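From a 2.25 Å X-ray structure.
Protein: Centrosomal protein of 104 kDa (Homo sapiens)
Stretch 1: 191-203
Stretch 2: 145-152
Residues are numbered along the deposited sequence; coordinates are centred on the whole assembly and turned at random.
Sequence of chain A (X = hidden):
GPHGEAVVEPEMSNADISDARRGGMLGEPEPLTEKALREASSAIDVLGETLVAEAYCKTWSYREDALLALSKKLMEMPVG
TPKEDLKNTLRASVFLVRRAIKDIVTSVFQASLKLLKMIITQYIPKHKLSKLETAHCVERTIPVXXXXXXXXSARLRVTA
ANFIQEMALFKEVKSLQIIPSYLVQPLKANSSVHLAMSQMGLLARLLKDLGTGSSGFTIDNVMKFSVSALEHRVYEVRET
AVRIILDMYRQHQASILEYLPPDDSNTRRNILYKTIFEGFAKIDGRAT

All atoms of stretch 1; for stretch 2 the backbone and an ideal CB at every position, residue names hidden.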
ATOM      1  N   SER A 191      -4.989 -15.676   5.625  1.00 76.08           N
ATOM      2  CA  SER A 191      -4.205 -14.470   5.902  1.00 73.84           C
ATOM      3  C   SER A 191      -3.744 -14.446   7.351  1.00 71.24           C
ATOM      4  O   SER A 191      -4.448 -14.952   8.245  1.00 72.52           O
ATOM      5  CB  SER A 191      -5.009 -13.200   5.597  1.00 73.62           C
ATOM      6  OG  SER A 191      -6.125 -13.059   6.460  1.00 72.07           O
ATOM      7  N   SER A 192      -2.560 -13.872   7.565  1.00 67.09           N
ATOM      8  CA  SER A 192      -1.966 -13.798   8.900  1.00 62.28           C
ATOM      9  C   SER A 192      -2.724 -12.789   9.757  1.00 59.49           C
ATOM     10  O   SER A 192      -3.441 -11.909   9.248  1.00 57.21           O
ATOM     11  CB  SER A 192      -0.463 -13.459   8.843  1.00 63.15           C
ATOM     12  OG  SER A 192      -0.262 -12.059   8.792  1.00 65.79           O
ATOM     13  N   VAL A 193      -2.530 -12.926  11.063  1.00 59.73           N
ATOM     14  CA  VAL A 193      -3.144 -12.046  12.061  1.00 57.74           C
ATOM     15  C   VAL A 193      -2.650 -10.600  11.882  1.00 57.36           C
ATOM     16  O   VAL A 193      -3.449  -9.662  11.918  1.00 57.45           O
ATOM     17  CB  VAL A 193      -2.849 -12.534  13.502  1.00 59.43           C
ATOM     18  CG1 VAL A 193      -3.419 -11.575  14.540  1.00 59.69           C
ATOM     19  CG2 VAL A 193      -3.427 -13.924  13.736  1.00 60.92           C
ATOM     20  N   HIS A 194      -1.344 -10.434  11.653  1.00 53.79           N
ATOM     21  CA  HIS A 194      -0.737  -9.107  11.479  1.00 52.03           C
ATOM     22  C   HIS A 194      -1.197  -8.397  10.208  1.00 48.14           C
ATOM     23  O   HIS A 194      -1.480  -7.203  10.233  1.00 46.86           O
ATOM     24  CB  HIS A 194       0.798  -9.202  11.467  1.00 54.87           C
ATOM     25  CG  HIS A 194       1.394  -9.641  12.769  1.00 57.36           C
ATOM     26  ND1 HIS A 194       1.025  -9.093  13.981  1.00 57.98           N
ATOM     27  CD2 HIS A 194       2.351 -10.559  13.046  1.00 58.35           C
ATOM     28  CE1 HIS A 194       1.718  -9.667  14.948  1.00 57.16           C
ATOM     29  NE2 HIS A 194       2.531 -10.557  14.408  1.00 58.30           N
ATOM     30  N   LEU A 195      -1.254  -9.135   9.103  1.00 46.85           N
ATOM     31  CA  LEU A 195      -1.655  -8.586   7.804  1.00 47.06           C
ATOM     32  C   LEU A 195      -3.090  -8.064   7.835  1.00 46.71           C
ATOM     33  O   LEU A 195      -3.360  -6.944   7.403  1.00 45.55           O
ATOM     34  CB  LEU A 195      -1.514  -9.657   6.718  1.00 46.76           C
ATOM     35  CG  LEU A 195      -1.699  -9.222   5.262  1.00 47.01           C
ATOM     36  CD1 LEU A 195      -0.559  -8.325   4.809  1.00 46.92           C
ATOM     37  CD2 LEU A 195      -1.796 -10.447   4.365  1.00 46.85           C
ATOM     38  N   ALA A 196      -3.995  -8.886   8.363  1.00 48.48           N
ATOM     39  CA  ALA A 196      -5.413  -8.528   8.493  1.00 47.95           C
ATOM     40  C   ALA A 196      -5.642  -7.300   9.384  1.00 47.93           C
ATOM     41  O   ALA A 196      -6.401  -6.397   9.008  1.00 47.40           O
ATOM     42  CB  ALA A 196      -6.202  -9.717   9.021  1.00 48.19           C
HETATM   43  N   MSE A 197      -4.980  -7.274  10.546  1.00 48.26           N
HETATM   44  CA  MSE A 197      -5.104  -6.152  11.519  1.00 49.77           C
HETATM   45  C   MSE A 197      -4.563  -4.871  10.935  1.00 46.40           C
HETATM   46  O   MSE A 197      -5.163  -3.814  11.127  1.00 44.09           O
HETATM   47  CB  MSE A 197      -4.485  -6.441  12.907  1.00 55.72           C
HETATM   48  CG  MSE A 197      -5.363  -6.084  14.128  1.00 61.53           C
HETATM   49 SE   MSE A 197      -7.172  -6.870  14.009  1.00 69.48          SE
HETATM   50  CE  MSE A 197      -6.495  -8.714  14.179  1.00 69.31           C
ATOM     51  N   SER A 198      -3.456  -4.955  10.190  1.00 44.16           N
ATOM     52  CA  SER A 198      -2.863  -3.776   9.550  1.00 41.80           C
ATOM     53  C   SER A 198      -3.761  -3.191   8.461  1.00 38.88           C
ATOM     54  O   SER A 198      -3.917  -1.979   8.384  1.00 37.28           O
ATOM     55  CB  SER A 198      -1.483  -4.091   8.961  1.00 41.92           C
ATOM     56  OG  SER A 198      -0.516  -4.314   9.980  1.00 44.64           O
ATOM     57  N   GLN A 199      -4.339  -4.051   7.627  1.00 37.87           N
ATOM     58  CA  GLN A 199      -5.247  -3.604   6.566  1.00 39.51           C
ATOM     59  C   GLN A 199      -6.482  -2.899   7.147  1.00 40.76           C
ATOM     60  O   GLN A 199      -6.904  -1.856   6.654  1.00 40.09           O
ATOM     61  CB  GLN A 199      -5.675  -4.780   5.683  1.00 38.85           C
ATOM     62  CG  GLN A 199      -6.489  -4.352   4.469  1.00 39.96           C
ATOM     63  CD  GLN A 199      -6.740  -5.464   3.463  1.00 39.99           C
ATOM     64  OE1 GLN A 199      -6.011  -6.452   3.403  1.00 40.65           O
ATOM     65  NE2 GLN A 199      -7.778  -5.295   2.655  1.00 41.71           N
HETATM   66  N   MSE A 200      -7.041  -3.481   8.199  1.00 41.96           N
HETATM   67  CA  MSE A 200      -8.195  -2.904   8.891  1.00 45.57           C
HETATM   68  C   MSE A 200      -7.893  -1.595   9.559  1.00 43.87           C
HETATM   69  O   MSE A 200      -8.703  -0.670   9.505  1.00 42.93           O
HETATM   70  CB  MSE A 200      -8.691  -3.916   9.908  1.00 51.36           C
HETATM   71  CG  MSE A 200      -9.609  -4.850   9.195  1.00 57.49           C
HETATM   72 SE   MSE A 200     -10.068  -6.314  10.398  1.00 72.68          SE
HETATM   73  CE  MSE A 200     -12.008  -6.137  10.017  1.00 69.26           C
ATOM     74  N   GLY A 201      -6.729  -1.512  10.201  1.00 41.08           N
ATOM     75  CA  GLY A 201      -6.245  -0.266  10.785  1.00 39.14           C
ATOM     76  C   GLY A 201      -6.094   0.845   9.762  1.00 38.81           C
ATOM     77  O   GLY A 201      -6.517   1.971  10.004  1.00 38.32           O
ATOM     78  N   LEU A 202      -5.484   0.522   8.625  1.00 39.35           N
ATOM     79  CA  LEU A 202      -5.323   1.480   7.524  1.00 40.47           C
ATOM     80  C   LEU A 202      -6.659   1.914   6.924  1.00 41.12           C
ATOM     81  O   LEU A 202      -6.839   3.090   6.612  1.00 39.43           O
ATOM     82  CB  LEU A 202      -4.445   0.903   6.410  1.00 39.85           C
ATOM     83  CG  LEU A 202      -2.944   0.914   6.679  1.00 40.72           C
ATOM     84  CD1 LEU A 202      -2.221  -0.047   5.743  1.00 40.97           C
ATOM     85  CD2 LEU A 202      -2.391   2.322   6.535  1.00 41.57           C
ATOM     86  N   LEU A 203      -7.577   0.960   6.765  1.00 42.19           N
ATOM     87  CA  LEU A 203      -8.913   1.241   6.259  1.00 43.87           C
ATOM     88  C   LEU A 203      -9.631   2.237   7.163  1.00 44.60           C
ATOM     89  O   LEU A 203     -10.076   3.282   6.692  1.00 45.14           O
ATOM     90  CB  LEU A 203      -9.728  -0.048   6.135  1.00 46.06           C
ATOM     91  CG  LEU A 203     -11.197   0.054   5.706  1.00 48.35           C
ATOM     92  CD1 LEU A 203     -11.358   0.849   4.425  1.00 49.82           C
ATOM     93  CD2 LEU A 203     -11.763  -1.340   5.523  1.00 48.84           C
ATOM     94  N   UNK A 145       4.234  -3.202  -0.560  1.00 42.34           N
ATOM     95  CA  UNK A 145       4.322  -2.509   0.716  1.00 43.28           C
ATOM     96  C   UNK A 145       3.275  -3.003   1.723  1.00 43.32           C
ATOM     97  O   UNK A 145       3.563  -3.082   2.918  1.00 42.78           O
ATOM     98  CB  UNK A 145       4.163  -1.003   0.497  1.00 43.28           C
ATOM     99  N   UNK A 146       2.081  -3.356   1.236  1.00 44.28           N
ATOM    100  CA  UNK A 146       1.040  -3.960   2.088  1.00 45.24           C
ATOM    101  C   UNK A 146       1.440  -5.320   2.654  1.00 44.32           C
ATOM    102  O   UNK A 146       1.064  -5.636   3.776  1.00 43.92           O
ATOM    103  CB  UNK A 146      -0.258  -4.111   1.292  1.00 45.24           C
ATOM    104  N   UNK A 147       2.176  -6.122   1.884  1.00 43.72           N
ATOM    105  CA  UNK A 147       2.735  -7.381   2.403  1.00 44.63           C
ATOM    106  C   UNK A 147       3.679  -7.149   3.595  1.00 43.09           C
ATOM    107  O   UNK A 147       3.661  -7.933   4.541  1.00 42.00           O
ATOM    108  CB  UNK A 147       3.484  -8.116   1.289  1.00 44.63           C
ATOM    109  N   UNK A 148       4.461  -6.065   3.565  1.00 42.28           N
ATOM    110  CA  UNK A 148       5.328  -5.701   4.699  1.00 42.62           C
ATOM    111  C   UNK A 148       4.582  -5.232   5.961  1.00 43.37           C
ATOM    112  O   UNK A 148       5.188  -5.177   7.035  1.00 41.77           O
ATOM    113  CB  UNK A 148       6.286  -4.594   4.256  1.00 42.62           C
ATOM    114  N   UNK A 149       3.296  -4.878   5.849  1.00 41.61           N
ATOM    115  CA  UNK A 149       2.473  -4.609   7.035  1.00 40.23           C
ATOM    116  C   UNK A 149       2.040  -5.898   7.759  1.00 40.86           C
ATOM    117  O   UNK A 149       1.430  -5.820   8.822  1.00 41.35           O
ATOM    118  CB  UNK A 149       1.234  -3.807   6.631  1.00 40.23           C
ATOM    119  N   UNK A 150       2.317  -7.068   7.178  1.00 40.33           N
ATOM    120  CA  UNK A 150       2.229  -8.347   7.891  1.00 42.39           C
ATOM    121  C   UNK A 150       3.556  -8.902   8.406  1.00 44.24           C
ATOM    122  O   UNK A 150       3.645 -10.088   8.705  1.00 45.42           O
ATOM    123  CB  UNK A 150       1.592  -9.388   6.968  1.00 42.39           C
ATOM    124  N   UNK A 151       4.578  -8.053   8.533  1.00 46.57           N
ATOM    125  CA  UNK A 151       5.904  -8.476   9.005  1.00 48.84           C
ATOM    126  C   UNK A 151       5.851  -8.863  10.486  1.00 48.54           C
ATOM    127  O   UNK A 151       4.954  -8.423  11.213  1.00 52.05           O
ATOM    128  CB  UNK A 151       6.931  -7.363   8.787  1.00 48.84           C
ATOM    129  N   UNK A 152       6.807  -9.680  10.924  1.00 48.33           N
ATOM    130  CA  UNK A 152       6.906 -10.079  12.337  1.00 47.72           C
ATOM    131  C   UNK A 152       7.366  -8.916  13.229  1.00 45.70           C
ATOM    132  O   UNK A 152       7.003  -8.868  14.401  1.00 47.26           O
ATOM    133  CB  UNK A 152       7.873 -11.255  12.483  1.00 47.72           C
TER

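Stretch 1 enters its helix at 193, and the helix packs one side against the backbone of stretch 2. Ser-192 caps it: its OG accepts a hydrogen bond from Leu-195 N at 3.1 Å.

Position 145 has helical backbone angles, and its ideal CB has nothing of stretch 1 within 5.5 Å. The contact sets no preference here, and any good helix former would do. The residue is Leu-145, whose side chain stays out of reach.

At position 146, also helical, CA-to-CB points sideways, and the ideal CB lies 5.5 Å from Leu-195 CD1. Leu-202 offers a methyl farther along the helix, so a flexible apolar chain such as leucine, isoleucine or methionine could bridge the gap, whereas alanine would be too short to reach it. The deposited Leu-146, with chi1 m and chi2 t, brings its end nearer the helix: its CD2 meets Leu-202 CD1 at 3.9 Å. Its carbonyl is covered as well, with Leu-146 O 3.3 Å from Leu-195 CD1.

Position 147 directs its CB away from stretch 1, although its CA lies 4.2 Å from Leu-195 CD1. Many residues would suit, polar ones included. Thr-147 turns its OG1 to a partner just outside the stretch.

Position 148 also points away, into space that stretch 1 leaves free, so a long or charged chain is admissible. It is Arg-148, and its chain reaches toward position 151.

Position 149 is more constrained. Its ideal CB points sideways but sits only 3.6 Å from Ser-198 CB, with Leu-195 CD1 and Leu-202 CD1 both 5.2 Å away. A compact side chain, such as alanine, serine, threonine or valine, suits this mixed setting. Thr-149 places its OG1 (chi1 p) so that it donates to Leu-146 O at 2.5 Å, satisfying the hydroxyl within its own stretch; the same OG1 is 4.1 Å from Leu-195 CD1. The backbone matters too: Ser-198 OG lies 2.7 Å from Thr-149 O, but His-194 O is also within reach of that serine's proton, so the choice of acceptor remains open.

Position 150 belongs to the nearest pair of CA atoms between the stretches, its CA 3.9 Å from Leu-195 CA. An ideal CB would be 3.1 Å from Leu-195 CB, a tight fit, and the phi/psi of -99/19° does not itself demand glycine. Proximity therefore favours the smallest residue, and Gly-150 is found. Without a side chain, its CA can lie 3.9 Å from His-194 CB and 3.8 Å from Leu-195 N.

Position 151 leaves the turn with an extended psi of 157°, and its CB points away, so a polar residue is easily accepted. Asp-151 supplies the carboxylate for a hydrogen-bonded salt bridge, its OD1 3.1 Å from Arg-148 NH2, while its backbone faces the helix: Asp-151 O is 3.8 Å from His-194 CD2, oblique to the ring.

Position 152 points away with no close contact, and a small polar residue is among many that would fit. It is Ser-152.

Stretch 2 (145-152) LLTRTGDS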
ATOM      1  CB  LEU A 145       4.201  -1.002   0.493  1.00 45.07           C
ATOM      2  CG  LEU A 145       4.781  -0.047   1.531  1.00 48.32           C
ATOM      3  CD1 LEU A 145       6.182  -0.416   2.002  1.00 50.75           C
ATOM      4  CD2 LEU A 145       4.800   1.347   0.942  1.00 49.95           C
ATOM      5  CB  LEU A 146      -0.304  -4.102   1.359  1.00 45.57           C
ATOM      6  CG  LEU A 146      -1.237  -2.889   1.343  1.00 46.76           C
ATOM      7  CD1 LEU A 146      -2.387  -3.170   0.382  1.00 47.08           C
ATOM      8  CD2 LEU A 146      -1.766  -2.555   2.735  1.00 45.14           C
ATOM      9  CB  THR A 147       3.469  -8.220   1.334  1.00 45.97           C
ATOM     10  OG1 THR A 147       4.466  -7.422   0.697  1.00 49.41           O
ATOM     11  CG2 THR A 147       2.493  -8.757   0.299  1.00 45.57           C
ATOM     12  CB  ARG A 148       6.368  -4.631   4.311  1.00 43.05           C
ATOM     13  CG  ARG A 148       7.351  -4.983   3.191  1.00 43.25           C
ATOM     14  CD  ARG A 148       8.009  -6.354   3.303  1.00 43.27           C
ATOM     15  NE  ARG A 148       8.793  -6.562   4.527  1.00 44.50           N
ATOM     16  CZ  ARG A 148      10.062  -6.186   4.733  1.00 43.59           C
ATOM     17  NH1 ARG A 148      10.761  -5.525   3.814  1.00 43.83           N
ATOM     18  NH2 ARG A 148      10.643  -6.469   5.894  1.00 43.72           N
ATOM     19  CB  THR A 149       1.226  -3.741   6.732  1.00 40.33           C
ATOM     20  OG1 THR A 149       0.330  -4.444   5.868  1.00 41.33           O
ATOM     21  CG2 THR A 149       1.597  -2.414   6.093  1.00 40.85           C
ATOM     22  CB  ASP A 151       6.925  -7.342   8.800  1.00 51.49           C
ATOM     23  CG  ASP A 151       8.362  -7.833   8.739  1.00 54.52           C
ATOM     24  OD1 ASP A 151       8.789  -8.272   7.648  1.00 56.13           O
ATOM     25  OD2 ASP A 151       9.074  -7.748   9.764  1.00 55.40           O
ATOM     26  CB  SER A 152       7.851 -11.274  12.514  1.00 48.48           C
ATOM     27  OG  SER A 152       7.539 -12.309  11.596  1.00 52.07           O
TER
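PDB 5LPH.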